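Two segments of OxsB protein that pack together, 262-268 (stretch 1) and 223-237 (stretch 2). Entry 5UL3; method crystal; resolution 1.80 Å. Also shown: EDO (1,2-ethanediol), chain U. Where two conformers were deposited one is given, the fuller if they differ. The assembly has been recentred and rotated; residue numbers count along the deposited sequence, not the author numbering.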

# COMPACT_ATOMS: atom_id res chain seq x y z
N ASN A 262 11.61 3.67 -22.63
CA ASN A 262 11.04 2.54 -21.90
C ASN A 262 9.64 2.83 -21.35
O ASN A 262 9.41 3.85 -20.69
CB ASN A 262 11.96 2.17 -20.73
CG ASN A 262 11.40 1.02 -19.90
OD1 ASN A 262 11.73 -0.13 -20.16
ND2 ASN A 262 10.56 1.33 -18.91
N GLY A 263 8.72 1.91 -21.61
CA GLY A 263 7.50 1.81 -20.81
C GLY A 263 6.59 3.02 -20.78
O GLY A 263 5.99 3.32 -19.73
N ILE A 264 6.43 3.71 -21.91
CA ILE A 264 5.49 4.83 -21.98
C ILE A 264 4.44 4.58 -23.06
O ILE A 264 4.65 3.83 -24.02
CB ILE A 264 6.18 6.18 -22.26
CG1 ILE A 264 6.92 6.10 -23.59
CG2 ILE A 264 7.09 6.60 -21.11
CD1 ILE A 264 7.34 7.48 -24.13
N SER A 265 3.29 5.22 -22.87
CA SER A 265 2.29 5.35 -23.92
C SER A 265 2.15 6.82 -24.28
O SER A 265 2.23 7.69 -23.41
CB SER A 265 0.94 4.77 -23.48
OG SER A 265 0.57 5.23 -22.20
N TYR A 266 1.95 7.09 -25.57
CA TYR A 266 1.92 8.47 -26.05
C TYR A 266 1.18 8.52 -27.38
O TYR A 266 0.93 7.50 -28.02
CB TYR A 266 3.35 9.02 -26.18
CG TYR A 266 4.17 8.28 -27.21
CD1 TYR A 266 4.80 7.07 -26.91
CD2 TYR A 266 4.31 8.79 -28.50
CE1 TYR A 266 5.54 6.39 -27.88
CE2 TYR A 266 5.06 8.13 -29.46
CZ TYR A 266 5.67 6.93 -29.15
OH TYR A 266 6.40 6.29 -30.12
N VAL A 267 0.82 9.74 -27.77
CA VAL A 267 0.22 9.99 -29.08
C VAL A 267 1.34 10.36 -30.04
O VAL A 267 2.08 11.32 -29.80
CB VAL A 267 -0.84 11.10 -29.01
CG1 VAL A 267 -1.59 11.21 -30.34
CG2 VAL A 267 -1.80 10.88 -27.86
N ASP A 268 1.47 9.60 -31.13
CA ASP A 268 2.54 9.84 -32.08
C ASP A 268 2.14 10.96 -33.04
O ASP A 268 1.16 11.68 -32.83
CB ASP A 268 2.93 8.54 -32.79
CG ASP A 268 1.86 8.03 -33.76
OD1 ASP A 268 0.77 8.64 -33.87
OD2 ASP A 268 2.12 7.00 -34.42
C1 EDO U . -2.31 20.19 -23.61
O1 EDO U . -2.65 21.51 -23.17
C2 EDO U . -0.85 20.10 -24.04
O2 EDO U . -0.53 18.77 -24.48
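Stretch 2, residues 223-237: SPEQFFERYPSLLIC

A single water takes the place of a backbone rung where two antiparallel strands part. Water 1 donates to Pro-232 O and to Leu-234 O, each at 2.6 Å, and accepts from Val-267 N at 2.9 Å, so the strand 264-267 stays tied to stretch 2 after direct pairing has ended. The example illustrates a general principle: strand pairing can be continued by a water where the partner chain turns away.

Direct pairing is short. Strand 235-237 runs against strand 264-267 with an angle of 159° between their directions and a closest axial approach of 4.6 Å. Ser-265 and Ile-236 form the hydrogen-bonded pair, with Ser-265 N donating to Ile-236 O at 2.8 Å and Ile-236 N returning the bond to Ser-265 O at 3.0 Å. Ile-264 and Cys-237 follow as a non-hydrogen-bonded pair, their CA atoms 4.6 Å apart; here Ile-264 CA approaches Ile-236 O at 3.1 Å in a CA-H...O contact.

Before this strand, stretch 2 is a short helix that includes Phe-228 and then a type I turn from Tyr-231 to Leu-234, which lets the chain double back. The helix axis crosses that of strand 264-267 at -41°, with a closest approach of 9.4 Å, a gap bridged by Phe-228. Val-267 CG2 lies over one face of that ring, 4.0 Å from its centroid, whereas Ser-265 O meets the ring edge, 3.2 Å from Phe-228 CZ. The Ser-265 and Ile-236 side chains lie on the same face of the sheet, the one on which Phe-228 packs, with Ser-265 OG 3.4 Å from Ile-236 CB and 3.9 Å from Phe-228 CZ. Elsewhere along the pairing, Tyr-266 CB packs 3.6 Å from Leu-235 CD2, adding an apolar contact to the backbone ladder.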

# COMPACT_ATOMS: atom_id res chain seq x y z
N SER A 223 -6.25 4.08 -17.94
CA SER A 223 -7.17 4.89 -18.74
C SER A 223 -6.42 6.04 -19.41
O SER A 223 -6.65 7.21 -19.09
CB SER A 223 -8.30 5.41 -17.86
OG SER A 223 -8.97 4.35 -17.19
N PRO A 224 -5.53 5.74 -20.35
CA PRO A 224 -4.73 6.82 -20.96
C PRO A 224 -5.52 7.73 -21.88
O PRO A 224 -5.18 8.92 -21.99
CB PRO A 224 -3.64 6.05 -21.73
CG PRO A 224 -4.25 4.75 -22.04
CD PRO A 224 -5.14 4.42 -20.86
N GLU A 225 -6.57 7.22 -22.54
CA GLU A 225 -7.27 8.00 -23.55
C GLU A 225 -7.88 9.28 -22.97
O GLU A 225 -7.90 10.32 -23.63
CB GLU A 225 -8.35 7.14 -24.22
CG GLU A 225 -9.40 6.58 -23.26
CD GLU A 225 -8.88 5.44 -22.39
OE1 GLU A 225 -7.90 4.77 -22.79
OE2 GLU A 225 -9.44 5.22 -21.30
N GLN A 226 -8.39 9.21 -21.74
CA GLN A 226 -8.95 10.40 -21.12
C GLN A 226 -7.88 11.46 -20.87
O GLN A 226 -8.17 12.66 -20.94
CB GLN A 226 -9.65 10.05 -19.80
CG GLN A 226 -11.15 9.74 -19.93
CD GLN A 226 -11.44 8.25 -20.09
OE1 GLN A 226 -10.53 7.46 -20.34
NE2 GLN A 226 -12.71 7.87 -19.95
N PHE A 227 -6.65 11.03 -20.61
CA PHE A 227 -5.56 11.99 -20.44
C PHE A 227 -5.09 12.54 -21.78
O PHE A 227 -4.83 13.74 -21.90
CB PHE A 227 -4.39 11.33 -19.69
CG PHE A 227 -4.64 11.18 -18.21
CD1 PHE A 227 -5.35 10.10 -17.72
CD2 PHE A 227 -4.16 12.12 -17.31
CE1 PHE A 227 -5.59 9.96 -16.36
CE2 PHE A 227 -4.38 11.98 -15.96
CZ PHE A 227 -5.10 10.90 -15.48
N PHE A 228 -4.97 11.68 -22.79
CA PHE A 228 -4.50 12.14 -24.10
C PHE A 228 -5.51 13.08 -24.75
O PHE A 228 -5.12 13.98 -25.51
CB PHE A 228 -4.22 10.94 -25.01
CG PHE A 228 -3.04 10.10 -24.59
CD1 PHE A 228 -1.90 10.68 -24.05
CD2 PHE A 228 -3.08 8.71 -24.74
CE1 PHE A 228 -0.81 9.90 -23.67
CE2 PHE A 228 -2.00 7.93 -24.35
CZ PHE A 228 -0.86 8.52 -23.82
N GLU A 229 -6.79 12.89 -24.47
CA GLU A 229 -7.82 13.74 -25.07
C GLU A 229 -7.64 15.19 -24.66
O GLU A 229 -7.78 16.11 -25.47
CB GLU A 229 -9.19 13.21 -24.67
CG GLU A 229 -10.36 14.09 -25.03
CD GLU A 229 -11.67 13.47 -24.56
OE1 GLU A 229 -11.61 12.38 -23.95
OE2 GLU A 229 -12.74 14.07 -24.80
N ARG A 230 -7.29 15.43 -23.40
CA ARG A 230 -7.12 16.78 -22.89
C ARG A 230 -5.68 17.27 -23.01
O ARG A 230 -5.46 18.48 -23.20
CB ARG A 230 -7.59 16.83 -21.43
CG ARG A 230 -7.56 18.21 -20.80
CD ARG A 230 -8.26 18.20 -19.46
NE ARG A 230 -8.29 19.52 -18.83
CZ ARG A 230 -9.27 20.40 -19.01
NH1 ARG A 230 -10.29 20.11 -19.81
NH2 ARG A 230 -9.23 21.58 -18.41
N TYR A 231 -4.69 16.38 -22.92
CA TYR A 231 -3.28 16.75 -22.99
C TYR A 231 -2.60 15.87 -24.03
O TYR A 231 -2.03 14.82 -23.70
CB TYR A 231 -2.59 16.60 -21.64
CG TYR A 231 -3.41 17.09 -20.48
CD1 TYR A 231 -3.50 18.44 -20.19
CD2 TYR A 231 -4.11 16.20 -19.68
CE1 TYR A 231 -4.25 18.89 -19.14
CE2 TYR A 231 -4.87 16.64 -18.62
CZ TYR A 231 -4.94 18.00 -18.35
OH TYR A 231 -5.69 18.45 -17.30
N PRO A 232 -2.65 16.27 -25.31
CA PRO A 232 -2.16 15.37 -26.37
C PRO A 232 -0.67 15.08 -26.30
O PRO A 232 -0.25 14.01 -26.76
CB PRO A 232 -2.52 16.12 -27.66
CG PRO A 232 -3.60 17.08 -27.27
CD PRO A 232 -3.31 17.47 -25.85
N SER A 233 0.15 15.99 -25.76
CA SER A 233 1.60 15.79 -25.71
C SER A 233 2.07 15.06 -24.45
O SER A 233 3.28 14.82 -24.30
CB SER A 233 2.32 17.14 -25.83
OG SER A 233 2.15 17.92 -24.66
N LEU A 234 1.16 14.69 -23.56
CA LEU A 234 1.50 14.04 -22.30
C LEU A 234 2.09 12.65 -22.55
O LEU A 234 1.68 11.94 -23.47
CB LEU A 234 0.25 13.94 -21.42
CG LEU A 234 0.38 13.42 -19.99
CD1 LEU A 234 1.24 14.39 -19.17
CD2 LEU A 234 -0.99 13.27 -19.35
N LEU A 235 3.05 12.27 -21.71
CA LEU A 235 3.64 10.94 -21.76
C LEU A 235 3.21 10.17 -20.53
O LEU A 235 3.38 10.65 -19.41
CB LEU A 235 5.17 11.01 -21.83
CG LEU A 235 5.76 11.88 -22.94
CD1 LEU A 235 7.27 11.86 -22.87
CD2 LEU A 235 5.27 11.43 -24.32
N ILE A 236 2.64 8.98 -20.72
CA ILE A 236 2.12 8.19 -19.60
C ILE A 236 3.07 7.03 -19.33
O ILE A 236 3.40 6.27 -20.24
CB ILE A 236 0.69 7.70 -19.87
CG1 ILE A 236 -0.28 8.89 -19.80
CG2 ILE A 236 0.28 6.63 -18.86
CD1 ILE A 236 -1.70 8.54 -20.18
N CYS A 237 3.51 6.90 -18.08
CA CYS A 237 4.33 5.77 -17.66
C CYS A 237 3.40 4.61 -17.33
O CYS A 237 2.60 4.71 -16.38
CB CYS A 237 5.19 6.13 -16.45
SG CYS A 237 6.16 4.72 -15.81
O HOH W 1 1.23 11.98 -25.99